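Local coordinates for uncharacterized SRPBCC domain-containing protein (Micromonospora chersina, PDB 6V04), which is of unknown function but, as a START/Bet v1-like protein encoded in the dynemicin biosynthetic locus, probably takes part in making that antibiotic, at residues R195-R200 / R259-A264; T211-I216 / R220-C225. All coordinates share one frame; numbering follows the deposited sequence.

Interaction 1: R195-R200 / R259-A264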
# COMPACT_ATOMS: atom_id res chain seq x y z
N ARG A 195 17.01 15.17 -5.85
CA ARG A 195 17.57 13.92 -5.34
C ARG A 195 17.89 13.96 -3.85
O ARG A 195 17.69 12.97 -3.15
CB ARG A 195 18.84 13.59 -6.13
CG ARG A 195 19.57 12.35 -5.67
CD ARG A 195 20.53 11.87 -6.76
NE ARG A 195 19.83 11.38 -7.94
CZ ARG A 195 20.42 10.73 -8.94
NH1 ARG A 195 21.72 10.49 -8.90
NH2 ARG A 195 19.72 10.32 -9.98
N ARG A 196 18.36 15.10 -3.35
CA ARG A 196 18.82 15.25 -1.97
C ARG A 196 17.80 16.05 -1.17
O ARG A 196 17.46 17.18 -1.54
CB ARG A 196 20.18 15.95 -1.96
CG ARG A 196 20.73 16.31 -0.60
CD ARG A 196 22.01 17.15 -0.73
NE ARG A 196 23.02 16.47 -1.52
CZ ARG A 196 24.00 15.72 -1.02
NH1 ARG A 196 24.11 15.52 0.29
NH2 ARG A 196 24.87 15.16 -1.84
N PHE A 197 17.31 15.47 -0.07
CA PHE A 197 16.35 16.11 0.80
C PHE A 197 16.92 16.24 2.21
O PHE A 197 17.57 15.32 2.71
CB PHE A 197 15.04 15.31 0.84
CG PHE A 197 14.36 15.22 -0.48
CD1 PHE A 197 14.75 14.28 -1.42
CD2 PHE A 197 13.35 16.11 -0.81
CE1 PHE A 197 14.13 14.21 -2.65
CE2 PHE A 197 12.74 16.05 -2.05
CZ PHE A 197 13.13 15.09 -2.97
N THR A 198 16.64 17.37 2.84
CA THR A 198 17.06 17.59 4.22
C THR A 198 16.24 16.74 5.19
O THR A 198 15.00 16.76 5.17
CB THR A 198 16.92 19.06 4.59
OG1 THR A 198 17.75 19.86 3.73
CG2 THR A 198 17.33 19.29 6.03
N LEU A 199 16.93 16.04 6.08
CA LEU A 199 16.32 15.21 7.11
C LEU A 199 16.48 15.94 8.44
O LEU A 199 17.57 16.43 8.75
CB LEU A 199 16.99 13.84 7.13
CG LEU A 199 16.35 12.75 8.00
CD1 LEU A 199 16.70 11.38 7.48
CD2 LEU A 199 16.82 12.91 9.43
N ARG A 200 15.39 16.02 9.20
CA ARG A 200 15.37 16.74 10.47
C ARG A 200 14.71 15.88 11.54
O ARG A 200 13.94 14.96 11.26
CB ARG A 200 14.58 18.06 10.38
CG ARG A 200 15.05 19.04 9.32
CD ARG A 200 16.41 19.66 9.65
NE ARG A 200 16.46 21.07 9.24
CZ ARG A 200 17.57 21.73 8.94
NH1 ARG A 200 18.75 21.13 8.97
NH2 ARG A 200 17.50 23.01 8.59
N ARG A 259 5.14 12.11 -4.10
CA ARG A 259 4.57 10.94 -3.42
C ARG A 259 4.96 9.66 -4.15
O ARG A 259 5.40 8.68 -3.52
CB ARG A 259 3.06 11.08 -3.32
CG ARG A 259 2.38 9.99 -2.50
CD ARG A 259 2.01 8.76 -3.30
NE ARG A 259 1.27 7.87 -2.40
CZ ARG A 259 1.29 6.55 -2.42
NH1 ARG A 259 1.98 5.86 -3.30
NH2 ARG A 259 0.60 5.89 -1.50
N HIS A 260 4.82 9.65 -5.47
CA HIS A 260 5.16 8.49 -6.28
C HIS A 260 6.64 8.13 -6.14
O HIS A 260 7.00 6.96 -5.93
CB HIS A 260 4.77 8.78 -7.73
CG HIS A 260 4.72 7.58 -8.62
ND1 HIS A 260 3.79 7.46 -9.63
CD2 HIS A 260 5.47 6.45 -8.65
CE1 HIS A 260 3.99 6.32 -10.27
NE2 HIS A 260 5.00 5.69 -9.70
N ARG A 261 7.52 9.12 -6.25
CA ARG A 261 8.95 8.85 -6.17
C ARG A 261 9.35 8.34 -4.79
O ARG A 261 10.17 7.42 -4.67
CB ARG A 261 9.75 10.10 -6.50
CG ARG A 261 9.57 10.59 -7.94
CD ARG A 261 10.30 11.90 -8.16
NE ARG A 261 11.74 11.73 -8.01
CZ ARG A 261 12.57 12.57 -7.40
NH1 ARG A 261 12.12 13.70 -6.86
NH2 ARG A 261 13.86 12.29 -7.34
N PHE A 262 8.81 8.95 -3.73
CA PHE A 262 9.11 8.47 -2.39
C PHE A 262 8.52 7.08 -2.16
O PHE A 262 9.13 6.27 -1.46
CB PHE A 262 8.61 9.46 -1.35
CG PHE A 262 9.59 10.57 -1.06
CD1 PHE A 262 9.68 11.68 -1.88
CD2 PHE A 262 10.41 10.52 0.06
CE1 PHE A 262 10.57 12.71 -1.60
CE2 PHE A 262 11.29 11.55 0.35
CZ PHE A 262 11.38 12.64 -0.48
N ALA A 263 7.35 6.77 -2.74
CA ALA A 263 6.81 5.42 -2.58
C ALA A 263 7.74 4.38 -3.17
O ALA A 263 7.94 3.30 -2.59
CB ALA A 263 5.42 5.33 -3.22
N ALA A 264 8.31 4.66 -4.34
CA ALA A 264 9.25 3.73 -4.95
C ALA A 264 10.50 3.60 -4.09
O ALA A 264 11.09 2.52 -3.99
CB ALA A 264 9.60 4.20 -6.35
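Phe-197, on strand 196-205, and Phe-262, on helix 252-277, meet as a T-shaped pair. Their ring centroids lie 4.9 Å apart and the planes are turned 67° against each other, an edge-to-face geometry. The edge belongs to Phe-262 and the face to Phe-197, since Phe-262 CZ stands 3.7 Å above the plane of Phe-197, over the ring centre; the closest pair is Phe-262 CE1 to Phe-197 CZ at 3.8 Å. The two side chains approach from opposite directions. CB of Phe-197 already points to the helix, and with CG anti to the carbonyl carbon (chi1 -63°) the ring turns a face to Phe-262. Arg-261, one residue before Phe-262, adds a second, looser touch: its NH1 comes to 4.3 Å from Phe-197 CZ, near the plane of the phenyl ring and at its edge. No hydrogen bond spans the two segments, and the polar end of Arg-261 is occupied elsewhere, with NE in a salt bridge to Asp-190 OD2 and NH2 bonded to Pro-194 O. The guanidinium therefore ties the helix to the chain leading into the strand. All three residues are buried where the long C-terminal helix lies against the antiparallel sheet, as in the helix-grip fold of START/Bet v1-like proteins: Phe-197 also packs on Val-214 of strand 209-214, while Phe-262 reaches Val-188, in the loop after strand 183-187, and Ile-151 of strand 151-157.

Interaction 2: T211-I216 / R220-C225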
# COMPACT_ATOMS: atom_id res chain seq x y z
N THR A 211 11.39 8.03 14.16
CA THR A 211 10.67 9.11 13.51
C THR A 211 11.66 10.14 13.01
O THR A 211 12.73 10.34 13.57
CB THR A 211 9.64 9.77 14.44
OG1 THR A 211 10.28 10.33 15.59
CG2 THR A 211 8.63 8.75 14.91
N PHE A 212 11.28 10.78 11.90
CA PHE A 212 12.05 11.90 11.39
C PHE A 212 11.18 12.65 10.40
O PHE A 212 10.12 12.16 9.98
CB PHE A 212 13.39 11.47 10.76
CG PHE A 212 13.27 10.47 9.64
CD1 PHE A 212 13.12 10.89 8.33
CD2 PHE A 212 13.34 9.11 9.89
CE1 PHE A 212 13.01 9.97 7.31
CE2 PHE A 212 13.23 8.19 8.88
CZ PHE A 212 13.07 8.61 7.58
N ALA A 213 11.64 13.83 10.02
CA ALA A 213 10.95 14.68 9.07
C ALA A 213 11.82 14.83 7.85
O ALA A 213 13.05 14.82 7.95
CB ALA A 213 10.66 16.05 9.68
N VAL A 214 11.19 14.92 6.68
CA VAL A 214 11.89 15.22 5.44
C VAL A 214 11.34 16.51 4.86
O VAL A 214 10.14 16.62 4.58
CB VAL A 214 11.78 14.06 4.43
CG1 VAL A 214 12.56 14.40 3.17
CG2 VAL A 214 12.30 12.78 5.04
N GLU A 215 12.23 17.49 4.71
CA GLU A 215 11.87 18.78 4.13
C GLU A 215 11.76 18.64 2.63
O GLU A 215 12.55 17.93 2.01
CB GLU A 215 12.92 19.83 4.46
CG GLU A 215 13.13 20.12 5.91
CD GLU A 215 14.13 21.25 6.13
OE1 GLU A 215 14.70 21.74 5.14
OE2 GLU A 215 14.33 21.62 7.30
N ILE A 216 10.82 19.37 2.04
CA ILE A 216 10.59 19.38 0.60
C ILE A 216 10.85 20.79 0.09
O ILE A 216 10.19 21.74 0.54
CB ILE A 216 9.15 18.94 0.26
CG1 ILE A 216 8.85 17.56 0.88
CG2 ILE A 216 8.94 18.95 -1.24
CD1 ILE A 216 9.74 16.43 0.37
N ARG A 220 5.22 24.29 2.10
CA ARG A 220 4.77 25.05 3.25
C ARG A 220 4.87 24.29 4.57
O ARG A 220 4.74 24.91 5.63
CB ARG A 220 3.31 25.51 3.05
CG ARG A 220 2.29 24.37 3.04
CD ARG A 220 0.86 24.88 3.22
NE ARG A 220 0.57 25.27 4.59
CZ ARG A 220 0.28 24.42 5.57
NH1 ARG A 220 0.24 23.11 5.33
NH2 ARG A 220 0.03 24.87 6.80
N THR A 221 5.09 22.98 4.52
CA THR A 221 5.25 22.17 5.72
C THR A 221 6.22 21.04 5.39
O THR A 221 6.60 20.85 4.24
CB THR A 221 3.92 21.60 6.20
OG1 THR A 221 4.11 20.93 7.45
CG2 THR A 221 3.35 20.62 5.19
N VAL A 222 6.62 20.31 6.42
CA VAL A 222 7.54 19.19 6.27
C VAL A 222 6.74 17.91 6.21
O VAL A 222 5.60 17.83 6.68
CB VAL A 222 8.59 19.13 7.40
CG1 VAL A 222 9.33 20.45 7.52
CG2 VAL A 222 7.93 18.75 8.72
N THR A 223 7.32 16.88 5.60
CA THR A 223 6.72 15.56 5.65
C THR A 223 7.22 14.82 6.89
O THR A 223 8.27 15.14 7.44
CB THR A 223 7.02 14.76 4.38
OG1 THR A 223 8.42 14.49 4.27
CG2 THR A 223 6.54 15.49 3.15
N ALA A 224 6.43 13.84 7.34
CA ALA A 224 6.67 13.16 8.61
C ALA A 224 6.75 11.66 8.37
O ALA A 224 5.85 11.08 7.75
CB ALA A 224 5.58 13.47 9.63
N CYS A 225 7.79 11.03 8.89
CA CYS A 225 8.03 9.62 8.66
C CYS A 225 8.09 8.89 9.99
O CYS A 225 8.77 9.33 10.92
CB CYS A 225 9.33 9.40 7.90
SG CYS A 225 9.62 7.67 7.60
O HOH W 1 9.31 20.93 3.80
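Thr-211 opens the pairing with a CA-H...O contact to Cys-225 O, 3.2 Å from its CA. Phe-212 and Cys-225 follow as an antiparallel hydrogen-bonded pair: Phe-212 N donates to Cys-225 O at 3.1 Å, and Cys-225 N returns a bond of 2.8 Å to Phe-212 O, arriving almost straight on at a C=O...N angle of 177°. On the side facing helix 252-277, where both side chains touch Trp-266, the Phe-212 ring (chi1 57°, CG between backbone N and carbonyl carbon) lies under Cys-225, whose CB sits over the face, 3.9 Å from the centroid, in a CH-pi contact. In the conformer given, one of two, SG stands obliquely to the ring, 3.6 Å from Phe-212 CZ. An alanine in place of Phe-212 would remove the ring and is likely to leave Cys-225 CB without its aromatic partner and a gap beside Trp-266. Ala-213, on the other face, touches Val-222 CG2 through its CB. Val-214 N bonds to Thr-223 O, while Val-214 O is gripped twice, by Thr-223 N and by Thr-223 OG1 at 2.8 Å, the hydroxyl lying in the carbonyl plane on a lone pair; OG1 is also hydrogen-bonded to His-242 NE2. Glu-215 lays CG by Val-222 and sends its carboxylate to Arg-200. Beyond it, a water accepts from Ile-216 N and donates to Thr-221 O. Chemically, backbone bonds fasten the hairpin, a threonine hydroxyl shared with His-242 reinforces them, and CH-pi packing covers the helix-facing side.

Overall arrangement
Interactions 1 and 2 have centres about 9 Å apart and touch directly. Both reach the same seven-stranded antiparallel sheet, interaction 1 through strand 196-205 and interaction 2 through strands 209-214 and 223-230; the three strands are consecutive neighbours. Along the chain, residues 211-216 and 220-225 both fall between 195-200 and 259-264, so the hairpin lies between the two segments of interaction 1 in sequence. Backbone contacts join them: Arg-200 O lies 2.8 Å from Ala-213 N and Thr-198 O 2.9 Å from Glu-215 N, both probable hydrogen bonds. Interaction 2 thus pairs strands within the sheet, whereas interaction 1 fixes helix 252-277 against it.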